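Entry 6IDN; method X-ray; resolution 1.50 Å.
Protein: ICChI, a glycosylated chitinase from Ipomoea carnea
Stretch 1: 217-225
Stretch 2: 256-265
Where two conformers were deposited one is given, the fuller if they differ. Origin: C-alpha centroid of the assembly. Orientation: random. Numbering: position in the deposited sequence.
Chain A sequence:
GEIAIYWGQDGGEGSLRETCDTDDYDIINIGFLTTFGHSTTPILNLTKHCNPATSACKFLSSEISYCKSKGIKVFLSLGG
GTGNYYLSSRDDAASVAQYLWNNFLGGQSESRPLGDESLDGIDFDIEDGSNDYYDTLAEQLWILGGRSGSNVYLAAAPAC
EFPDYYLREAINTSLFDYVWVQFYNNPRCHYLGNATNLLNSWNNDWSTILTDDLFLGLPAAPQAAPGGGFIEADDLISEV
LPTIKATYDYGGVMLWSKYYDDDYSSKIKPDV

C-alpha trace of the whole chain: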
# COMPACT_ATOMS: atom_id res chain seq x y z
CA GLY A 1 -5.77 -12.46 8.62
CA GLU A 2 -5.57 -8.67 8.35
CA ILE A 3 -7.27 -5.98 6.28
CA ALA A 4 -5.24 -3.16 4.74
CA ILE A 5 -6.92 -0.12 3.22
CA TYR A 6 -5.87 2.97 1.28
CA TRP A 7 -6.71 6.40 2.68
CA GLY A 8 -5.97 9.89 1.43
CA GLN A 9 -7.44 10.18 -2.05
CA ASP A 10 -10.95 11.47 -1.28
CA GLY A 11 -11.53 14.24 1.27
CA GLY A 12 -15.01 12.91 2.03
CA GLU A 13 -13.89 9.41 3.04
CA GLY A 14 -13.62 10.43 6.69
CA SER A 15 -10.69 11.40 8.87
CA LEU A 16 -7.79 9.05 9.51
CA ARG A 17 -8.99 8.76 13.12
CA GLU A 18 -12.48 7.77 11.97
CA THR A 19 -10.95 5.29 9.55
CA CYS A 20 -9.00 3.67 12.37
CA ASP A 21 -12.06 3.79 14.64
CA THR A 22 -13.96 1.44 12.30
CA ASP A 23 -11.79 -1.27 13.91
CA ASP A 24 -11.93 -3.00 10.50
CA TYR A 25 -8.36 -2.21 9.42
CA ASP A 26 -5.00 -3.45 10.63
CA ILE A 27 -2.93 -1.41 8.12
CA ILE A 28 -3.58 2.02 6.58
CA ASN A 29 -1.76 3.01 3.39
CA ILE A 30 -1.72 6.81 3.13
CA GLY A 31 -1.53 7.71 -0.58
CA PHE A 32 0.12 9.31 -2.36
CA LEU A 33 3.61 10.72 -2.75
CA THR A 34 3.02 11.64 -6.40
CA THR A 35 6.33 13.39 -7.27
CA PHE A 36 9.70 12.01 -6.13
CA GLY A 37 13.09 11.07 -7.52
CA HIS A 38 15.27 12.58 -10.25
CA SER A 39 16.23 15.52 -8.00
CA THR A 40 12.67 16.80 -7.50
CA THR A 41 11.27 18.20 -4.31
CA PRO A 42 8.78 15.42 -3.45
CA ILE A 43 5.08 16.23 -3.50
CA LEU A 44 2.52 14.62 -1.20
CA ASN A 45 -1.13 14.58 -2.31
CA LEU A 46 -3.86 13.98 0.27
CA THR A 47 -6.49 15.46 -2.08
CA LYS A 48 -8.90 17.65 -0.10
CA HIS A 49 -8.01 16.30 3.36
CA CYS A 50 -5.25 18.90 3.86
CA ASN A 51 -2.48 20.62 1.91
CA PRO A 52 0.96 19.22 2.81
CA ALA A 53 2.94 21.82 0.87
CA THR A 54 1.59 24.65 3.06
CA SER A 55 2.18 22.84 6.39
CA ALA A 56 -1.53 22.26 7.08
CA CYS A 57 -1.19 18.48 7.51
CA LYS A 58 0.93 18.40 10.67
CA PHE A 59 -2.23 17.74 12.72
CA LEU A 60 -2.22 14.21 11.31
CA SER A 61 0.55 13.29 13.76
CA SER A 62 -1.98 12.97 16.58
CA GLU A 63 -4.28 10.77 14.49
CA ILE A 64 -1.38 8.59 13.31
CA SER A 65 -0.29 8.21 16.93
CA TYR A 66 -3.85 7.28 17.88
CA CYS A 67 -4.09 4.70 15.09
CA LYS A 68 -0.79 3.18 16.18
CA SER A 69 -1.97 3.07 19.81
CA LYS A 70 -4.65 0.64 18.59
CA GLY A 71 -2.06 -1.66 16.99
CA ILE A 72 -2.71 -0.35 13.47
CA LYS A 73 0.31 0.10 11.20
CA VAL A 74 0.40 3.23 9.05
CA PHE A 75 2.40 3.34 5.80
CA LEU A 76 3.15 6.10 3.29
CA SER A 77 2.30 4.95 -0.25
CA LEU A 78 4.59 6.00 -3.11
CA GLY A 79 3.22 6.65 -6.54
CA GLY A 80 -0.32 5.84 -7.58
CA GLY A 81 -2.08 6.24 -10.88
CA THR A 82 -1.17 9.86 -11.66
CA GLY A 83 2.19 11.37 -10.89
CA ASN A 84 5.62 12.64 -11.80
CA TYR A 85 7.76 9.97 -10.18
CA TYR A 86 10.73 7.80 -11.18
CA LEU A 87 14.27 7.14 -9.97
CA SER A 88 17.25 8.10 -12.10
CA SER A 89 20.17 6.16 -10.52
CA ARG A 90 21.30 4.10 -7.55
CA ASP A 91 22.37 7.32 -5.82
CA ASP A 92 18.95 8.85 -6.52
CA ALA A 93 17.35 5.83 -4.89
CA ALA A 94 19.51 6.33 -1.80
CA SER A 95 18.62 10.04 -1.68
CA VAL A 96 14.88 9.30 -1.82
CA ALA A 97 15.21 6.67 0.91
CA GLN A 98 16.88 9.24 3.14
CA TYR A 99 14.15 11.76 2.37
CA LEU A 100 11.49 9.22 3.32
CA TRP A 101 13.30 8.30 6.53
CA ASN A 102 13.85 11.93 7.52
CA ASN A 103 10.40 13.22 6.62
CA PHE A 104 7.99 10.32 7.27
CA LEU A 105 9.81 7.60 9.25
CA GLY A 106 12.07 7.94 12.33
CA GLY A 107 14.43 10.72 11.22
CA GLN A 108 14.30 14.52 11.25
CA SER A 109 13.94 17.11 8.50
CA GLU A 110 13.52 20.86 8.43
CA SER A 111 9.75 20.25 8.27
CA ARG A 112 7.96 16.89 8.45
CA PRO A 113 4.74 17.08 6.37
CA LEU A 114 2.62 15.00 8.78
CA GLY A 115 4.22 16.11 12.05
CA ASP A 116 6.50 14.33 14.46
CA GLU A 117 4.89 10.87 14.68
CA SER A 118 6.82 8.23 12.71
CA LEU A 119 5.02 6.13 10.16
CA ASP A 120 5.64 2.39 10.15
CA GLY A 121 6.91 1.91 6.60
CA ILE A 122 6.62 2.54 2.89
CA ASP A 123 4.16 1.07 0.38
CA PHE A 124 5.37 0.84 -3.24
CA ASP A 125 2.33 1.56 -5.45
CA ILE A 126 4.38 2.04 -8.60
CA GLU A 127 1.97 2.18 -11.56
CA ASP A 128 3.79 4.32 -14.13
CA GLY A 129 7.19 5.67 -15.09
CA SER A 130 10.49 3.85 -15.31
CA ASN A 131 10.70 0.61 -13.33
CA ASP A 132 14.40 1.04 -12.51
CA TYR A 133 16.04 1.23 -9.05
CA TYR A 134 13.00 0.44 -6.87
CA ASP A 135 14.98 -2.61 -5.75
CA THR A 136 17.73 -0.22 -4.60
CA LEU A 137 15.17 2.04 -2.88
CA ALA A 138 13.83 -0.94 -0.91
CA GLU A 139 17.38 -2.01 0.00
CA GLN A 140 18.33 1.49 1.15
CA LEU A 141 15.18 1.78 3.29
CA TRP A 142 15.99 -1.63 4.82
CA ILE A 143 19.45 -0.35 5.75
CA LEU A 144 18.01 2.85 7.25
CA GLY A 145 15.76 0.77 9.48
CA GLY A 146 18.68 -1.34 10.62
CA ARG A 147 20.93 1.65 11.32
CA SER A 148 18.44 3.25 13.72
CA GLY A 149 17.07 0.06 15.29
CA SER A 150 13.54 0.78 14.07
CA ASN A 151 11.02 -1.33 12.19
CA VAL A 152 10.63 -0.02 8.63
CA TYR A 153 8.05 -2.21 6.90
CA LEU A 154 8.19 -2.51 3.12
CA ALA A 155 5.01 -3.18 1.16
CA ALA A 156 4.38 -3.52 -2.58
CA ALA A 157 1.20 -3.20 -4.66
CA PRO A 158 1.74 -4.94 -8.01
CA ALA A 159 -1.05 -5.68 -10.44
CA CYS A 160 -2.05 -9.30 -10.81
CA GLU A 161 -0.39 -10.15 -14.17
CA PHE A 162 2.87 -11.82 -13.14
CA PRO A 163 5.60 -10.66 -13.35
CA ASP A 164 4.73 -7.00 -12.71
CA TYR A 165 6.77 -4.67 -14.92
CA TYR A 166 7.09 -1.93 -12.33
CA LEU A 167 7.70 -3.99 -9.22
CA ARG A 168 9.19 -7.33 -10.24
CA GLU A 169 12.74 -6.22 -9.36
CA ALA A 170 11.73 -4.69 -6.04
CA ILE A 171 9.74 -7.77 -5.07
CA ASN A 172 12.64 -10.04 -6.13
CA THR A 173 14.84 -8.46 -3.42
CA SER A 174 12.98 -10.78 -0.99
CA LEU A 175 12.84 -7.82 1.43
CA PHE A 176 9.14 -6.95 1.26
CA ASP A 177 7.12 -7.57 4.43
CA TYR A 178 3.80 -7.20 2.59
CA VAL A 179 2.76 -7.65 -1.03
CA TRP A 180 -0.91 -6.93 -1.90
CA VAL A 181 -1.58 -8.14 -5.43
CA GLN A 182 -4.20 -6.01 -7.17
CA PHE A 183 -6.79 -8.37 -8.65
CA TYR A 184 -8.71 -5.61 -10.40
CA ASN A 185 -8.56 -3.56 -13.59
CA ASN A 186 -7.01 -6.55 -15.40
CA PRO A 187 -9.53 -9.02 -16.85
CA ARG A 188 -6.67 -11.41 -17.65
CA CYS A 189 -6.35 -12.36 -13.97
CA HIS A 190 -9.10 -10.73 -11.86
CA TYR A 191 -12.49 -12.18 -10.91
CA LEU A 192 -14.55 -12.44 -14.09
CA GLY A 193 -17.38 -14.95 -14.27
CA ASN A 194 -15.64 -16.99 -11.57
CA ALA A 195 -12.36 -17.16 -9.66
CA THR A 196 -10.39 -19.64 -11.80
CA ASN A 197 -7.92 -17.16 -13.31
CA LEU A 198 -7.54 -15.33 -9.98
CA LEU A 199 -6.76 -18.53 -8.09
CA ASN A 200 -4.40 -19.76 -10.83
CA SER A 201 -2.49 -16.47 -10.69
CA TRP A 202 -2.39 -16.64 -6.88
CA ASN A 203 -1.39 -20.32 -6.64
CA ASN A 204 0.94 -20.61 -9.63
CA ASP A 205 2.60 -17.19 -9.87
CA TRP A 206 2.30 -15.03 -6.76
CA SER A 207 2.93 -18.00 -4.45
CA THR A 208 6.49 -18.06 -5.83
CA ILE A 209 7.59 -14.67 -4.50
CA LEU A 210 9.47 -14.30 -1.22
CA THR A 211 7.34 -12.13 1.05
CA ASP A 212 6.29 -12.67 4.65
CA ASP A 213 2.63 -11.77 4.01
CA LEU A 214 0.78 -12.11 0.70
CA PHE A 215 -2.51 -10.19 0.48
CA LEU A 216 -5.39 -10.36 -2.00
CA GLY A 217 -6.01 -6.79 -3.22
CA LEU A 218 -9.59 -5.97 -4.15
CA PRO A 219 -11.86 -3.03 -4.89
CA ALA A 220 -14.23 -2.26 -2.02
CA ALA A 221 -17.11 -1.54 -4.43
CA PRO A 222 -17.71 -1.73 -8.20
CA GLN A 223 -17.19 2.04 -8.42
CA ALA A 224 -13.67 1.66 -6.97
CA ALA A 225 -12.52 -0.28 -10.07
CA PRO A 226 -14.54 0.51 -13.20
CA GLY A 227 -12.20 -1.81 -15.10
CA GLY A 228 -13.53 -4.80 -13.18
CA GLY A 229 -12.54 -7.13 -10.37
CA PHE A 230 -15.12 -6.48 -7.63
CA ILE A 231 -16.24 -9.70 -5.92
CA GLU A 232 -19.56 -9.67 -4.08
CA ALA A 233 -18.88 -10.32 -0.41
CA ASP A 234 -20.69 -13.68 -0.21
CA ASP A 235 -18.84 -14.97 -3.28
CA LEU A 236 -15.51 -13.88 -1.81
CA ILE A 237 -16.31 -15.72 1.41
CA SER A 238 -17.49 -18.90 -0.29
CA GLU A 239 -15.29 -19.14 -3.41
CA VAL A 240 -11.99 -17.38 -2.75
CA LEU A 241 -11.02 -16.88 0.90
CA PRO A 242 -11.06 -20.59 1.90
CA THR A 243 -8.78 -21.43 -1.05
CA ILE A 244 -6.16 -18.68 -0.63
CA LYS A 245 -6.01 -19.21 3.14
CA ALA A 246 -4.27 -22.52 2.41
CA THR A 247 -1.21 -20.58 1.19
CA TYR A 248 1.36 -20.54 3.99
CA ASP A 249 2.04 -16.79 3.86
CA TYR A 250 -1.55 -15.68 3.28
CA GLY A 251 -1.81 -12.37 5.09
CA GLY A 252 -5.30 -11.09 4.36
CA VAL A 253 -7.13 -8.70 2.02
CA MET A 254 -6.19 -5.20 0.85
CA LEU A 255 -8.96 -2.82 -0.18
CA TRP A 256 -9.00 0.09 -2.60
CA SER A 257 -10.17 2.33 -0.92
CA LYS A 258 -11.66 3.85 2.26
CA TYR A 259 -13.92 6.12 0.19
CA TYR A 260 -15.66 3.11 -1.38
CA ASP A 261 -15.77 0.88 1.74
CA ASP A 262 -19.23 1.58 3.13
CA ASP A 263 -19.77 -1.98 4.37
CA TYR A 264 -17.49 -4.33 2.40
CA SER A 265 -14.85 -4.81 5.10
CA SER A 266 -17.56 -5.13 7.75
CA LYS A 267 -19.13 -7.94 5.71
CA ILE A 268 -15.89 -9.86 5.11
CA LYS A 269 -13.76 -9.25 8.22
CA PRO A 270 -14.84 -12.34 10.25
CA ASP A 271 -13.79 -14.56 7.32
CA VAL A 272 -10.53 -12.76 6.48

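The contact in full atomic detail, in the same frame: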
# COMPACT_ATOMS: atom_id res chain seq x y z
N GLY A 217 -5.55 -8.17 -3.09
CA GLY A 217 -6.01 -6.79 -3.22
C GLY A 217 -7.28 -6.71 -4.05
O GLY A 217 -7.34 -7.26 -5.15
N LEU A 218 -8.27 -5.99 -3.54
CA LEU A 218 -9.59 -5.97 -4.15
C LEU A 218 -10.17 -4.57 -4.12
O LEU A 218 -9.84 -3.78 -3.23
CB LEU A 218 -10.55 -6.90 -3.41
CG LEU A 218 -10.24 -8.38 -3.51
CD1 LEU A 218 -11.20 -9.12 -2.58
CD2 LEU A 218 -10.42 -8.87 -4.93
N PRO A 219 -11.09 -4.26 -5.03
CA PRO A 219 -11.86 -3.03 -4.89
C PRO A 219 -12.97 -3.21 -3.86
O PRO A 219 -13.58 -4.28 -3.75
CB PRO A 219 -12.43 -2.79 -6.30
CG PRO A 219 -12.22 -4.09 -7.06
CD PRO A 219 -11.48 -5.07 -6.20
N ALA A 220 -13.21 -2.16 -3.07
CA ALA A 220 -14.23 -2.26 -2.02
C ALA A 220 -15.65 -2.15 -2.56
O ALA A 220 -16.59 -2.48 -1.83
CB ALA A 220 -14.02 -1.18 -0.96
N ALA A 221 -15.81 -1.68 -3.79
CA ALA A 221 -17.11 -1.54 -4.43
C ALA A 221 -16.87 -1.52 -5.93
O ALA A 221 -15.75 -1.24 -6.38
CB ALA A 221 -17.82 -0.25 -3.98
N PRO A 222 -17.90 -1.82 -6.74
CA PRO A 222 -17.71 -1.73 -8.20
C PRO A 222 -17.18 -0.38 -8.67
O PRO A 222 -16.35 -0.33 -9.58
CB PRO A 222 -19.12 -2.01 -8.74
CG PRO A 222 -19.77 -2.86 -7.69
CD PRO A 222 -19.21 -2.37 -6.37
N GLN A 223 -17.63 0.70 -8.04
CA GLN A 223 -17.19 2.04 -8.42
C GLN A 223 -15.70 2.27 -8.16
O GLN A 223 -15.11 3.16 -8.77
CB GLN A 223 -18.01 3.09 -7.66
CG GLN A 223 -19.48 3.17 -8.04
CD GLN A 223 -20.33 2.03 -7.48
OE1 GLN A 223 -19.89 1.26 -6.62
NE2 GLN A 223 -21.57 1.93 -7.95
N ALA A 224 -15.10 1.50 -7.25
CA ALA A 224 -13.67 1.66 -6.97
C ALA A 224 -12.79 1.14 -8.10
O ALA A 224 -11.62 1.51 -8.16
CB ALA A 224 -13.31 0.93 -5.67
N ALA A 225 -13.31 0.28 -8.96
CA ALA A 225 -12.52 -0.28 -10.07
C ALA A 225 -13.45 -0.45 -11.25
O ALA A 225 -13.97 -1.55 -11.51
CB ALA A 225 -11.87 -1.61 -9.68
N TRP A 256 -8.96 -1.24 -1.99
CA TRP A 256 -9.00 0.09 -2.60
C TRP A 256 -10.47 0.50 -2.67
O TRP A 256 -11.23 -0.10 -3.42
CB TRP A 256 -8.39 0.03 -4.00
CG TRP A 256 -8.50 1.31 -4.72
CD1 TRP A 256 -9.40 1.64 -5.70
CD2 TRP A 256 -7.70 2.48 -4.50
NE1 TRP A 256 -9.20 2.94 -6.11
CE2 TRP A 256 -8.16 3.48 -5.39
CE3 TRP A 256 -6.62 2.77 -3.66
CZ2 TRP A 256 -7.58 4.74 -5.45
CZ3 TRP A 256 -6.06 4.04 -3.71
CH2 TRP A 256 -6.53 5.00 -4.61
N SER A 257 -10.91 1.50 -1.88
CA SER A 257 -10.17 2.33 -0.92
C SER A 257 -11.18 2.70 0.19
O SER A 257 -12.33 2.30 0.13
CB SER A 257 -9.62 3.58 -1.59
OG SER A 257 -10.70 4.47 -1.90
N LYS A 258 -10.75 3.49 1.18
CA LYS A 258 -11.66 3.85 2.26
C LYS A 258 -12.92 4.53 1.73
O LYS A 258 -14.03 4.28 2.24
CB LYS A 258 -10.95 4.75 3.27
CG LYS A 258 -11.85 5.32 4.38
CD LYS A 258 -12.52 4.22 5.20
CE LYS A 258 -13.28 4.80 6.40
NZ LYS A 258 -14.43 5.66 6.00
N TYR A 259 -12.78 5.37 0.70
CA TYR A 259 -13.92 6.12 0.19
C TYR A 259 -15.04 5.21 -0.29
O TYR A 259 -16.21 5.59 -0.20
CB TYR A 259 -13.48 7.05 -0.94
CG TYR A 259 -14.62 7.85 -1.53
CD1 TYR A 259 -15.19 8.90 -0.82
CD2 TYR A 259 -15.13 7.56 -2.79
CE1 TYR A 259 -16.24 9.63 -1.35
CE2 TYR A 259 -16.18 8.29 -3.33
CZ TYR A 259 -16.73 9.32 -2.60
OH TYR A 259 -17.77 10.05 -3.13
N TYR A 260 -14.70 4.03 -0.79
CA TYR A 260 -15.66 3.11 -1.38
C TYR A 260 -16.08 1.99 -0.43
O TYR A 260 -16.92 1.16 -0.80
CB TYR A 260 -15.10 2.50 -2.67
CG TYR A 260 -14.81 3.55 -3.72
CD1 TYR A 260 -15.85 4.14 -4.43
CD2 TYR A 260 -13.52 3.97 -3.97
CE1 TYR A 260 -15.59 5.11 -5.38
CE2 TYR A 260 -13.25 4.96 -4.92
CZ TYR A 260 -14.30 5.51 -5.62
OH TYR A 260 -14.05 6.49 -6.57
N ASP A 261 -15.53 1.96 0.78
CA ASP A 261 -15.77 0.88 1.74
C ASP A 261 -16.86 1.30 2.72
O ASP A 261 -16.60 1.63 3.88
CB ASP A 261 -14.47 0.51 2.45
CG ASP A 261 -14.61 -0.72 3.34
OD1 ASP A 261 -15.58 -1.48 3.13
OD2 ASP A 261 -13.77 -0.89 4.25
N ASP A 262 -18.10 1.29 2.25
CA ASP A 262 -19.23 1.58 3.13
C ASP A 262 -19.50 0.41 4.07
O ASP A 262 -19.70 0.59 5.28
CB ASP A 262 -20.48 1.92 2.31
CG ASP A 262 -20.25 3.05 1.31
OD1 ASP A 262 -19.24 3.77 1.41
OD2 ASP A 262 -21.11 3.22 0.42
N ASP A 263 -19.54 -0.81 3.52
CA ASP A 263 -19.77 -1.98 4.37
C ASP A 263 -19.06 -3.23 3.87
O ASP A 263 -19.36 -4.32 4.38
CB ASP A 263 -21.28 -2.25 4.52
CG ASP A 263 -22.00 -2.40 3.19
OD1 ASP A 263 -21.34 -2.67 2.16
OD2 ASP A 263 -23.23 -2.25 3.16
N TYR A 264 -18.14 -3.13 2.91
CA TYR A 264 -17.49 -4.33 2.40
C TYR A 264 -16.62 -4.98 3.46
O TYR A 264 -16.76 -6.18 3.75
CB TYR A 264 -16.68 -4.00 1.15
CG TYR A 264 -16.26 -5.19 0.31
CD1 TYR A 264 -17.20 -5.96 -0.35
CD2 TYR A 264 -14.91 -5.54 0.18
CE1 TYR A 264 -16.83 -7.04 -1.14
CE2 TYR A 264 -14.53 -6.63 -0.60
CZ TYR A 264 -15.49 -7.37 -1.25
OH TYR A 264 -15.12 -8.45 -2.04
N SER A 265 -15.72 -4.21 4.09
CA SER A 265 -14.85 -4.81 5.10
C SER A 265 -15.65 -5.32 6.29
O SER A 265 -15.28 -6.34 6.89
CB SER A 265 -13.76 -3.82 5.55
OG SER A 265 -14.33 -2.64 6.09
O HOH W 1 -13.95 -6.98 -4.28
O HOH W 2 -12.81 4.72 -9.11

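The contact begins as a short piece of parallel sheet and ends as a packing of small residues against aromatic rings. Two backbone hydrogen bonds set the register: Trp256 N donates to Leu218 O at 3.0 Å, and Ala220 N donates to Trp256 O at 2.9 Å, both nearly straight. They straddle Pro219, whose ring nitrogen has no hydrogen to give. The residue suits this place because the pattern asks nothing of its nitrogen, and Pro219 CA lies 3.3 Å from Trp256 O in a CA-H...O contact. Pro219 and Trp256 send their side chains to the same face of the sheet.

Beyond the strand the peptide bond before Ser257 is cis, and the chain moves into the 3-10 segment 258-260, where Tyr260 N donates to Ser257 O. Ser257, at chi1 p, turns its CB away from stretch 1 and keeps its OG near its own backbone, accepting a weak bond from Tyr259 N.

Ala220 is the residue most covered by the partner stretch. Its CB points toward stretch 2 and enters a pocket built largely of backbone and CB atoms: Ala220 CB lies 3.7 Å from Tyr260 O, 3.8 Å from Asp261 CA and 4.4 Å from Tyr264 CB. A methyl group fits where atoms crowd this closely. Ala221 repeats the theme nearer the surface, with Ala221 CB 4.1 Å from Tyr260 CB.

Tyr260 is the broad platform. With chi1 m and chi2 near -75°, its ring reaches along the 3-10 turn 222-224, so that Ala224 CA and Gln223 C lie over one face. Ala224 CB comes within 3.5 Å of Tyr260 CD2 and also sits 4.0 Å from Trp256 CD1, a single methyl in the corner formed by Tyr260, Trp256 CD1 and the carbonyl Trp256 O, the last 3.2 Å from Ala224 CB. The turn that presents it is closed by Ala224 N donating to Ala221 O. Gln223 contributes its aliphatic base, Gln223 CB lying 3.9 Å from Tyr260 CE1, while the chain bends through m and p and its amide remains in an exposed residue. Trp256, at chi1 t, offers the edge of its indole, with Ala224 O near the ring plane and 3.5 Å from Trp256 NE1.

Tyr264 serves the other flank of Ala220. Its chi1 of -164° (t) carries the ring past the backbone of Pro219 and Ala220, with Ala220 O 3.3 Å from Tyr264 CB, and brings Tyr264 OH within 4.0 Å of Leu218 CD1. Leu218, in its m,t rotamer, supplies a buried apolar neighbour. A water donates to both Pro219 O, at 2.8 Å, and Tyr264 OH, at 2.9 Å, linking the strand carbonyl to the phenol.

The carboxylate of Asp261 bonds to Ser265 at the start of the helix and makes no hydrogen bond across the contact. At chi1 t, Asp261 OD1 accepts from Ser265 N at 2.9 Å, and Asp261 OD2 accepts from Ser265 OG at 2.6 Å, the serine taking chi1 p. Asp261 CB separately packs 3.8 Å from Ala220 CB. The rule is economical: backbone bonds fix the register, alanines permit close approach, and tyrosines cover them.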